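Long-range contact in phosphoserine aminotransferase (Bacillus circulans, PDB 2C0R), which uses pyridoxal 5'-phosphate to interconvert 3-phosphohydroxypyruvate and phosphoserine in serine biosynthesis, and handles the analogous phosphohydroxythreonine pair: residues A[275-289]-A[294-306]. The protein carries 1 engineered substitution. Numbering follows the deposited sequence.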
# COMPACT_ATOMS: atom_id res chain seq x y z
N ILE A 275 -30.97 4.32 -13.07
CA ILE A 275 -30.87 2.87 -13.04
C ILE A 275 -31.95 2.28 -12.16
O ILE A 275 -32.57 1.27 -12.51
CB ILE A 275 -29.48 2.47 -12.56
CG1 ILE A 275 -28.41 2.92 -13.56
CG2 ILE A 275 -29.45 0.98 -12.32
CD1 ILE A 275 -27.00 2.97 -12.94
N TYR A 276 -32.27 2.89 -10.99
CA TYR A 276 -33.37 2.37 -10.19
C TYR A 276 -34.67 2.48 -10.96
O TYR A 276 -35.50 1.58 -10.81
CB TYR A 276 -33.49 3.12 -8.86
CG TYR A 276 -32.46 2.63 -7.83
CD1 TYR A 276 -31.54 3.55 -7.30
CD2 TYR A 276 -32.45 1.31 -7.41
CE1 TYR A 276 -30.62 3.08 -6.35
CE2 TYR A 276 -31.54 0.84 -6.48
CZ TYR A 276 -30.63 1.76 -5.96
OH TYR A 276 -29.72 1.31 -5.04
N ASP A 277 -34.83 3.54 -11.75
CA ASP A 277 -36.07 3.63 -12.55
C ASP A 277 -36.14 2.49 -13.55
O ASP A 277 -37.22 1.99 -13.82
CB ASP A 277 -36.13 4.95 -13.32
CG ASP A 277 -37.24 4.91 -14.36
OD1 ASP A 277 -37.07 4.92 -15.61
OD2 ASP A 277 -38.39 4.87 -13.86
N ALA A 278 -35.01 2.10 -14.15
CA ALA A 278 -34.98 0.95 -15.06
C ALA A 278 -35.38 -0.34 -14.38
O ALA A 278 -36.04 -1.19 -14.95
CB ALA A 278 -33.55 0.77 -15.59
N ILE A 279 -34.97 -0.54 -13.13
CA ILE A 279 -35.40 -1.72 -12.35
C ILE A 279 -36.86 -1.64 -11.98
O ILE A 279 -37.61 -2.60 -12.13
CB ILE A 279 -34.53 -1.83 -11.07
CG1 ILE A 279 -33.06 -2.07 -11.46
CG2 ILE A 279 -35.10 -2.89 -10.15
CD1 ILE A 279 -32.09 -1.60 -10.36
N ASP A 280 -37.29 -0.46 -11.52
CA ASP A 280 -38.66 -0.27 -11.01
C ASP A 280 -39.67 -0.18 -12.11
O ASP A 280 -40.88 -0.22 -11.84
CB ASP A 280 -38.73 0.98 -10.14
CG ASP A 280 -37.96 0.80 -8.84
OD1 ASP A 280 -37.65 -0.34 -8.44
OD2 ASP A 280 -37.72 1.84 -8.22
N GLN A 281 -39.27 -0.03 -13.36
CA GLN A 281 -40.18 -0.03 -14.50
C GLN A 281 -39.67 -1.12 -15.43
O GLN A 281 -39.19 -0.95 -16.55
CB GLN A 281 -40.14 1.34 -15.16
CG GLN A 281 -40.59 2.52 -14.31
CD GLN A 281 -42.08 2.54 -14.02
OE1 GLN A 281 -42.51 2.60 -12.87
NE2 GLN A 281 -42.87 2.48 -15.09
N SER A 282 -39.69 -2.36 -14.97
CA SER A 282 -39.09 -3.44 -15.74
C SER A 282 -40.12 -4.55 -15.86
O SER A 282 -39.83 -5.61 -16.43
CB SER A 282 -37.83 -3.98 -15.08
OG SER A 282 -38.15 -4.70 -13.89
N GLY A 283 -41.34 -4.35 -15.38
CA GLY A 283 -42.33 -5.42 -15.52
C GLY A 283 -41.97 -6.61 -14.65
O GLY A 283 -42.37 -7.74 -14.96
N GLY A 284 -41.21 -6.41 -13.58
CA GLY A 284 -40.79 -7.50 -12.69
C GLY A 284 -39.60 -8.24 -13.26
O GLY A 284 -39.11 -9.20 -12.65
N PHE A 285 -39.09 -7.80 -14.42
CA PHE A 285 -37.96 -8.54 -15.00
C PHE A 285 -36.66 -8.34 -14.24
O PHE A 285 -35.83 -9.24 -14.16
CB PHE A 285 -37.77 -8.09 -16.44
CG PHE A 285 -36.72 -8.88 -17.21
CD1 PHE A 285 -37.01 -10.08 -17.85
CD2 PHE A 285 -35.41 -8.42 -17.28
CE1 PHE A 285 -36.04 -10.82 -18.53
CE2 PHE A 285 -34.46 -9.14 -17.99
CZ PHE A 285 -34.74 -10.33 -18.63
N TYR A 286 -36.48 -7.14 -13.71
CA TYR A 286 -35.39 -6.78 -12.83
C TYR A 286 -35.98 -6.51 -11.43
O TYR A 286 -37.01 -5.86 -11.35
CB TYR A 286 -34.62 -5.52 -13.25
CG TYR A 286 -33.97 -5.70 -14.62
CD1 TYR A 286 -34.41 -4.90 -15.68
CD2 TYR A 286 -32.97 -6.64 -14.84
CE1 TYR A 286 -33.85 -5.04 -16.93
CE2 TYR A 286 -32.43 -6.78 -16.11
CZ TYR A 286 -32.88 -5.97 -17.14
OH TYR A 286 -32.37 -6.08 -18.41
N ARG A 287 -35.38 -6.98 -10.36
CA ARG A 287 -35.84 -6.71 -9.02
C ARG A 287 -34.66 -6.22 -8.17
O ARG A 287 -33.56 -6.79 -8.27
CB ARG A 287 -36.36 -7.94 -8.30
CG ARG A 287 -37.56 -8.66 -8.82
CD ARG A 287 -37.80 -10.07 -8.32
NE ARG A 287 -36.81 -10.76 -7.51
CZ ARG A 287 -36.09 -11.81 -7.89
NH1 ARG A 287 -36.18 -12.34 -9.10
NH2 ARG A 287 -35.23 -12.34 -7.03
N GLY A 288 -34.91 -5.24 -7.34
CA GLY A 288 -33.81 -4.80 -6.47
C GLY A 288 -33.50 -5.80 -5.36
O GLY A 288 -34.30 -6.71 -5.11
N CYS A 289 -32.39 -5.69 -4.63
CA CYS A 289 -31.93 -6.64 -3.61
C CYS A 289 -31.90 -6.18 -2.16
O CYS A 289 -31.46 -6.91 -1.19
CB CYS A 289 -30.48 -7.07 -3.94
SG CYS A 289 -30.57 -8.22 -5.33
N SER A 294 -33.55 1.58 1.69
CA SER A 294 -32.17 1.25 2.07
C SER A 294 -31.24 1.39 0.86
O SER A 294 -30.08 1.14 0.98
CB SER A 294 -32.08 -0.17 2.64
OG SER A 294 -32.72 -0.17 3.91
N ARG A 295 -31.75 1.79 -0.29
CA ARG A 295 -30.98 1.76 -1.51
C ARG A 295 -29.72 2.61 -1.48
O ARG A 295 -29.75 3.78 -1.14
CB ARG A 295 -31.86 2.27 -2.67
CG ARG A 295 -32.78 1.17 -3.17
CD ARG A 295 -33.78 1.71 -4.19
NE ARG A 295 -34.48 0.53 -4.77
CZ ARG A 295 -35.40 0.67 -5.73
NH1 ARG A 295 -35.71 1.89 -6.15
NH2 ARG A 295 -35.97 -0.43 -6.22
N SER A 296 -28.65 1.99 -1.97
CA SER A 296 -27.41 2.73 -2.18
C SER A 296 -27.39 3.48 -3.49
O SER A 296 -27.88 3.00 -4.51
CB SER A 296 -26.28 1.70 -2.19
OG SER A 296 -25.03 2.31 -2.52
N ASP A 297 -26.78 4.66 -3.45
CA ASP A 297 -26.51 5.42 -4.66
C ASP A 297 -25.12 5.10 -5.19
O ASP A 297 -24.76 5.71 -6.19
CB ASP A 297 -26.60 6.93 -4.47
CG ASP A 297 -28.03 7.43 -4.63
OD1 ASP A 297 -28.97 6.63 -4.81
OD2 ASP A 297 -28.23 8.66 -4.55
N MET A 298 -24.39 4.20 -4.58
CA MET A 298 -23.05 3.84 -5.02
C MET A 298 -23.01 2.44 -5.63
O MET A 298 -22.24 2.20 -6.54
CB MET A 298 -22.06 3.86 -3.84
CG MET A 298 -21.86 5.28 -3.27
SD MET A 298 -20.67 6.23 -4.22
CE MET A 298 -21.75 7.20 -5.29
N ASN A 299 -23.76 1.50 -5.06
CA ASN A 299 -23.76 0.11 -5.56
C ASN A 299 -25.22 -0.33 -5.67
O ASN A 299 -25.86 -0.55 -4.65
CB ASN A 299 -22.97 -0.87 -4.66
CG ASN A 299 -21.59 -0.35 -4.32
OD1 ASN A 299 -21.39 0.31 -3.30
ND2 ASN A 299 -20.63 -0.68 -5.18
N ILE A 300 -25.68 -0.43 -6.91
CA ILE A 300 -27.07 -0.81 -7.14
C ILE A 300 -27.15 -2.28 -7.44
O ILE A 300 -26.61 -2.77 -8.42
CB ILE A 300 -27.63 0.01 -8.29
CG1 ILE A 300 -27.58 1.50 -7.95
CG2 ILE A 300 -29.01 -0.51 -8.66
CD1 ILE A 300 -28.24 2.38 -9.00
N THR A 301 -27.85 -2.99 -6.56
CA THR A 301 -27.89 -4.45 -6.73
C THR A 301 -29.28 -4.85 -7.18
O THR A 301 -30.30 -4.28 -6.79
CB THR A 301 -27.49 -5.13 -5.42
OG1 THR A 301 -28.32 -4.55 -4.38
CG2 THR A 301 -26.02 -4.82 -5.09
N PHE A 302 -29.28 -5.83 -8.08
CA PHE A 302 -30.56 -6.30 -8.60
C PHE A 302 -30.42 -7.73 -9.13
O PHE A 302 -29.32 -8.25 -9.31
CB PHE A 302 -31.11 -5.34 -9.67
CG PHE A 302 -30.22 -5.09 -10.88
CD1 PHE A 302 -30.59 -5.67 -12.09
CD2 PHE A 302 -29.08 -4.33 -10.82
CE1 PHE A 302 -29.82 -5.45 -13.22
CE2 PHE A 302 -28.31 -4.11 -11.96
CZ PHE A 302 -28.69 -4.68 -13.17
N ARG A 303 -31.61 -8.34 -9.33
CA ARG A 303 -31.64 -9.73 -9.71
C ARG A 303 -32.59 -9.92 -10.90
O ARG A 303 -33.52 -9.13 -11.08
CB ARG A 303 -32.18 -10.63 -8.61
CG ARG A 303 -31.67 -10.55 -7.22
CD ARG A 303 -32.40 -11.58 -6.38
NE ARG A 303 -31.71 -11.88 -5.14
CZ ARG A 303 -30.50 -12.22 -4.77
NH1 ARG A 303 -29.48 -12.39 -5.60
NH2 ARG A 303 -30.27 -12.40 -3.47
N LEU A 304 -32.32 -10.99 -11.63
CA LEU A 304 -33.28 -11.46 -12.63
C LEU A 304 -33.95 -12.73 -12.10
O LEU A 304 -33.72 -13.08 -10.95
CB LEU A 304 -32.58 -11.73 -13.95
CG LEU A 304 -32.17 -10.49 -14.75
CD1 LEU A 304 -31.12 -9.67 -14.05
CD2 LEU A 304 -31.65 -11.00 -16.10
N ALA A 305 -34.75 -13.40 -12.91
CA ALA A 305 -35.62 -14.48 -12.43
C ALA A 305 -34.81 -15.72 -12.10
O ALA A 305 -35.25 -16.57 -11.31
CB ALA A 305 -36.66 -14.81 -13.47
N SER A 306 -33.64 -15.83 -12.71
CA SER A 306 -32.84 -17.03 -12.47
C SER A 306 -31.36 -16.72 -12.57
O SER A 306 -30.95 -15.73 -13.18
CB SER A 306 -33.15 -18.12 -13.51
OG SER A 306 -32.65 -17.72 -14.77
O HOH W 1 -29.10 -1.31 -4.27
O HOH W 2 -35.79 -11.73 -15.07
O HOH W 3 -31.23 -2.93 -4.80
O HOH W 4 -31.22 -10.10 -1.29
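The end of helix 260-280 packs on the antiparallel hairpin of strands 287-288 and 299-303, and Tyr-276 is the helix residue inserted between Arg-295 and Ile-300. CD of Arg-295 sits 3.5 Å from the Tyr-276 ring centroid, 21° off the normal, while CD1 of Ile-300 makes the second CH-pi contact on the opposite face. With its chain extended from CG to NE, Arg-295 runs along the ring in the direction opposite to the tyrosine, and its guanidinium lies within 11° of the ring plane. That course delivers NH1 and NH2 end-on to Asp-280: NH2 reaches OD1 on its syn lone pair at 2.8 Å, NH1 meets OD2 at 2.9 Å, and the two flat groups are nearly coplanar. Cutting Arg-295 back to an alanine would probably leave the Asp-280 carboxylate without this charged mate and strip the cover from one face of the Tyr-276 ring. At the ring's edge, Tyr-276 OH donates to Ser-296 O at 2.6 Å and accepts from a water that in turn accepts from Thr-301 N; these two bonds hold the hydroxyl, while the cover on both faces limits how far the ring can turn.

Further along, Ile-279 CD1 touches Ile-300 CG2 and Phe-302 CB. The Phe-302 edge then turns to the face of Tyr-286 in an offset edge-to-face pair, centroids 5.6 Å apart, while Leu-304 CD1 meets the Tyr-286 rim; in helix 344-361 the backbone O of Met-354 accepts from Tyr-286 OH, and its side chain touches Phe-302. Register is set by the hydrogen-bonded pair Arg-287 and Arg-303: Arg-287 N lies 2.9 Å from Arg-303 O. In return, Arg-303 N lies 2.7 Å from Arg-287 O. Strand 334-337 completes the sheet beyond 299-303, giving the helix-on-antiparallel-sheet packing typical of the small domain in class-V aminotransferases.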